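Local coordinates for succinoglycan biosynthesis protein (Bacillus cereus ATCC 14579, PDB 3B55), which is of unknown function but binds a calcium ion and belongs to the erythromycin esterase-like family, which suggests a hydrolytic role, at residues A87-T92 / K435-Q440. The protein carries 1 engineered substitution. Numbering follows the deposited sequence.
Sequences AHEVFT and KVSPSQ
The N-terminus of helix 88-104, which follows strand 77-82 of the mixed central sheet, is crossed by the C-terminal tail at 435-440, and Ala87, the N-cap residue, forms a single beta bridge with Pro438. Ser437 takes part in all three hydrogen bonds between the segments. Ser437 O accepts the first-turn amide His88 N at 2.8 Å, nearly along the C=O axis and almost straight (167°), so an N-H that no earlier helical carbonyl can serve is satisfied by the tail. The carboxylate of Glu89 takes the two donors of the same serine. A bend at chi2 (69°) of Glu89 sets it beside Ser437; Glu89 OE1 receives Ser437 N at 2.6 Å from above the carboxylate plane, and Glu89 OE2 receives Ser437 OG at 2.7 Å through its syn lone pair. A glutamate suits the first turn, where its negative charge probably interacts favourably with the helix dipole. Ala87 CB, small and pointing mostly away, still lies 4.0 Å from Val436 CB, while Val90 and Val436 run side by side. The Phe91 side chain is about 5 Å from that of calcium ligand His85. Ser439 OG is hydrogen-bonded to Asn349 ND2; Ser439 CB meets the Phe91 ring edge, 3.7 Å from Phe91 CE2.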
ATOM      1  N   ALA A  87       2.855 -14.072  -2.876  1.00  7.93           N
ATOM      2  CA  ALA A  87       1.928 -15.072  -3.400  1.00 10.52           C
ATOM      3  C   ALA A  87       1.285 -14.618  -4.709  1.00 12.52           C
ATOM      4  O   ALA A  87       0.812 -13.482  -4.830  1.00 11.65           O
ATOM      5  CB  ALA A  87       0.851 -15.396  -2.370  1.00 10.32           C
ATOM      6  N   HIS A  88       1.272 -15.527  -5.680  1.00  9.60           N
ATOM      7  CA  HIS A  88       0.717 -15.284  -7.007  1.00  9.38           C
ATOM      8  C   HIS A  88      -0.784 -14.989  -7.026  1.00  9.71           C
ATOM      9  O   HIS A  88      -1.218 -13.978  -7.580  1.00 12.12           O
ATOM     10  CB  HIS A  88       1.025 -16.499  -7.900  1.00 10.05           C
ATOM     11  CG  HIS A  88       0.440 -16.415  -9.277  1.00  9.65           C
ATOM     12  ND1 HIS A  88      -0.648 -17.163  -9.669  1.00 13.78           N
ATOM     13  CD2 HIS A  88       0.800 -15.685 -10.358  1.00 13.67           C
ATOM     14  CE1 HIS A  88      -0.932 -16.900 -10.932  1.00 15.41           C
ATOM     15  NE2 HIS A  88      -0.066 -16.005 -11.374  1.00 12.80           N
ATOM     16  N   GLU A  89      -1.567 -15.877  -6.423  1.00  9.89           N
ATOM     17  CA  GLU A  89      -3.023 -15.742  -6.386  1.00 11.30           C
ATOM     18  C   GLU A  89      -3.467 -14.501  -5.639  1.00 11.51           C
ATOM     19  O   GLU A  89      -4.499 -13.909  -5.966  1.00 11.74           O
ATOM     20  CB  GLU A  89      -3.669 -16.976  -5.737  1.00 10.14           C
ATOM     21  CG  GLU A  89      -3.433 -18.296  -6.464  1.00  9.42           C
ATOM     22  CD  GLU A  89      -1.987 -18.787  -6.388  1.00 10.03           C
ATOM     23  OE1 GLU A  89      -1.200 -18.285  -5.547  1.00  8.68           O
ATOM     24  OE2 GLU A  89      -1.644 -19.709  -7.156  1.00 11.74           O
ATOM     25  N   VAL A  90      -2.701 -14.105  -4.629  1.00 10.69           N
ATOM     26  CA  VAL A  90      -3.061 -12.919  -3.874  1.00 11.90           C
ATOM     27  C   VAL A  90      -2.929 -11.708  -4.782  1.00 12.43           C
ATOM     28  O   VAL A  90      -3.821 -10.856  -4.824  1.00 10.95           O
ATOM     29  CB  VAL A  90      -2.178 -12.741  -2.634  1.00 12.07           C
ATOM     30  CG1 VAL A  90      -2.534 -11.447  -1.939  1.00 11.05           C
ATOM     31  CG2 VAL A  90      -2.387 -13.918  -1.688  1.00 10.77           C
ATOM     32  N   PHE A  91      -1.823 -11.635  -5.518  1.00 11.51           N
ATOM     33  CA  PHE A  91      -1.618 -10.524  -6.440  1.00 11.74           C
ATOM     34  C   PHE A  91      -2.697 -10.489  -7.522  1.00 10.90           C
ATOM     35  O   PHE A  91      -3.324  -9.456  -7.737  1.00 12.43           O
ATOM     36  CB  PHE A  91      -0.255 -10.612  -7.135  1.00 12.32           C
ATOM     37  CG  PHE A  91       0.915 -10.211  -6.268  1.00 17.47           C
ATOM     38  CD1 PHE A  91       0.794  -9.178  -5.338  1.00 20.77           C
ATOM     39  CD2 PHE A  91       2.150 -10.837  -6.417  1.00 16.61           C
ATOM     40  CE1 PHE A  91       1.884  -8.777  -4.566  1.00 20.39           C
ATOM     41  CE2 PHE A  91       3.249 -10.446  -5.653  1.00 21.30           C
ATOM     42  CZ  PHE A  91       3.117  -9.411  -4.725  1.00 19.55           C
ATOM     43  N   THR A  92      -2.921 -11.613  -8.202  1.00 10.30           N
ATOM     44  CA  THR A  92      -3.911 -11.633  -9.272  1.00  9.28           C
ATOM     45  C   THR A  92      -5.332 -11.343  -8.806  1.00  9.28           C
ATOM     46  O   THR A  92      -6.100 -10.715  -9.530  1.00  7.23           O
ATOM     47  CB  THR A  92      -3.916 -12.973 -10.043  1.00 11.37           C
ATOM     48  OG1 THR A  92      -4.259 -14.043  -9.155  1.00 14.40           O
ATOM     49  CG2 THR A  92      -2.548 -13.231 -10.687  1.00  9.31           C
ATOM     50  N   LYS A 435      -5.744 -21.743  -1.472  1.00 12.18           N
ATOM     51  CA  LYS A 435      -4.430 -22.252  -1.858  1.00  8.68           C
ATOM     52  C   LYS A 435      -3.639 -21.268  -2.710  1.00 10.27           C
ATOM     53  O   LYS A 435      -4.084 -20.834  -3.769  1.00 12.46           O
ATOM     54  CB  LYS A 435      -4.518 -23.595  -2.597  1.00 11.33           C
ATOM     55  CG  LYS A 435      -3.126 -24.218  -2.772  1.00 15.59           C
ATOM     56  CD  LYS A 435      -3.074 -25.438  -3.680  1.00 39.27           C
ATOM     57  CE  LYS A 435      -3.311 -26.732  -2.917  1.00 45.78           C
ATOM     58  NZ  LYS A 435      -2.554 -26.751  -1.638  1.00 41.23           N
ATOM     59  N   VAL A 436      -2.454 -20.913  -2.234  1.00 11.10           N
ATOM     60  CA  VAL A 436      -1.605 -19.992  -2.968  1.00 10.74           C
ATOM     61  C   VAL A 436      -0.312 -20.667  -3.404  1.00 12.39           C
ATOM     62  O   VAL A 436       0.059 -21.721  -2.883  1.00 10.91           O
ATOM     63  CB  VAL A 436      -1.240 -18.756  -2.117  1.00 10.93           C
ATOM     64  CG1 VAL A 436      -2.509 -18.062  -1.635  1.00  8.29           C
ATOM     65  CG2 VAL A 436      -0.356 -19.174  -0.940  1.00  9.85           C
ATOM     66  N   SER A 437       0.353 -20.043  -4.371  1.00 11.08           N
ATOM     67  CA  SER A 437       1.627 -20.508  -4.894  1.00 13.01           C
ATOM     68  C   SER A 437       2.514 -19.254  -4.985  1.00 14.56           C
ATOM     69  O   SER A 437       2.018 -18.127  -4.926  1.00 11.74           O
ATOM     70  CB  SER A 437       1.440 -21.150  -6.269  1.00 15.09           C
ATOM     71  OG  SER A 437       0.962 -20.210  -7.219  1.00 17.57           O
ATOM     72  N   PRO A 438       3.835 -19.431  -5.136  1.00 14.69           N
ATOM     73  CA  PRO A 438       4.788 -18.319  -5.225  1.00 11.68           C
ATOM     74  C   PRO A 438       4.558 -17.302  -6.352  1.00 14.45           C
ATOM     75  O   PRO A 438       4.203 -17.664  -7.477  1.00 13.92           O
ATOM     76  CB  PRO A 438       6.138 -19.030  -5.375  1.00 13.62           C
ATOM     77  CG  PRO A 438       5.911 -20.370  -4.707  1.00 11.54           C
ATOM     78  CD  PRO A 438       4.539 -20.724  -5.233  1.00 13.08           C
ATOM     79  N   SER A 439       4.763 -16.026  -6.039  1.00 13.23           N
ATOM     80  CA  SER A 439       4.623 -14.968  -7.032  1.00 11.76           C
ATOM     81  C   SER A 439       5.674 -15.281  -8.092  1.00 14.19           C
ATOM     82  O   SER A 439       6.689 -15.906  -7.798  1.00  9.76           O
ATOM     83  CB  SER A 439       4.915 -13.610  -6.404  1.00 12.25           C
ATOM     84  OG  SER A 439       6.248 -13.551  -5.933  1.00  9.57           O
ATOM     85  N   GLN A 440       5.435 -14.854  -9.323  1.00 14.98           N
ATOM     86  CA  GLN A 440       6.373 -15.140 -10.400  1.00 18.84           C
ATOM     87  C   GLN A 440       7.441 -14.057 -10.510  1.00 18.18           C
ATOM     88  O   GLN A 440       7.390 -13.197 -11.385  1.00 17.60           O
ATOM     89  CB  GLN A 440       5.593 -15.289 -11.706  1.00 18.74           C
ATOM     90  CG  GLN A 440       4.388 -16.199 -11.531  1.00 23.33           C
ATOM     91  CD  GLN A 440       3.632 -16.462 -12.817  1.00 29.89           C
ATOM     92  OE1 GLN A 440       2.624 -17.169 -12.826  1.00 29.39           O
ATOM     93  NE2 GLN A 440       4.108 -15.889 -13.906  1.00 42.03           N
TER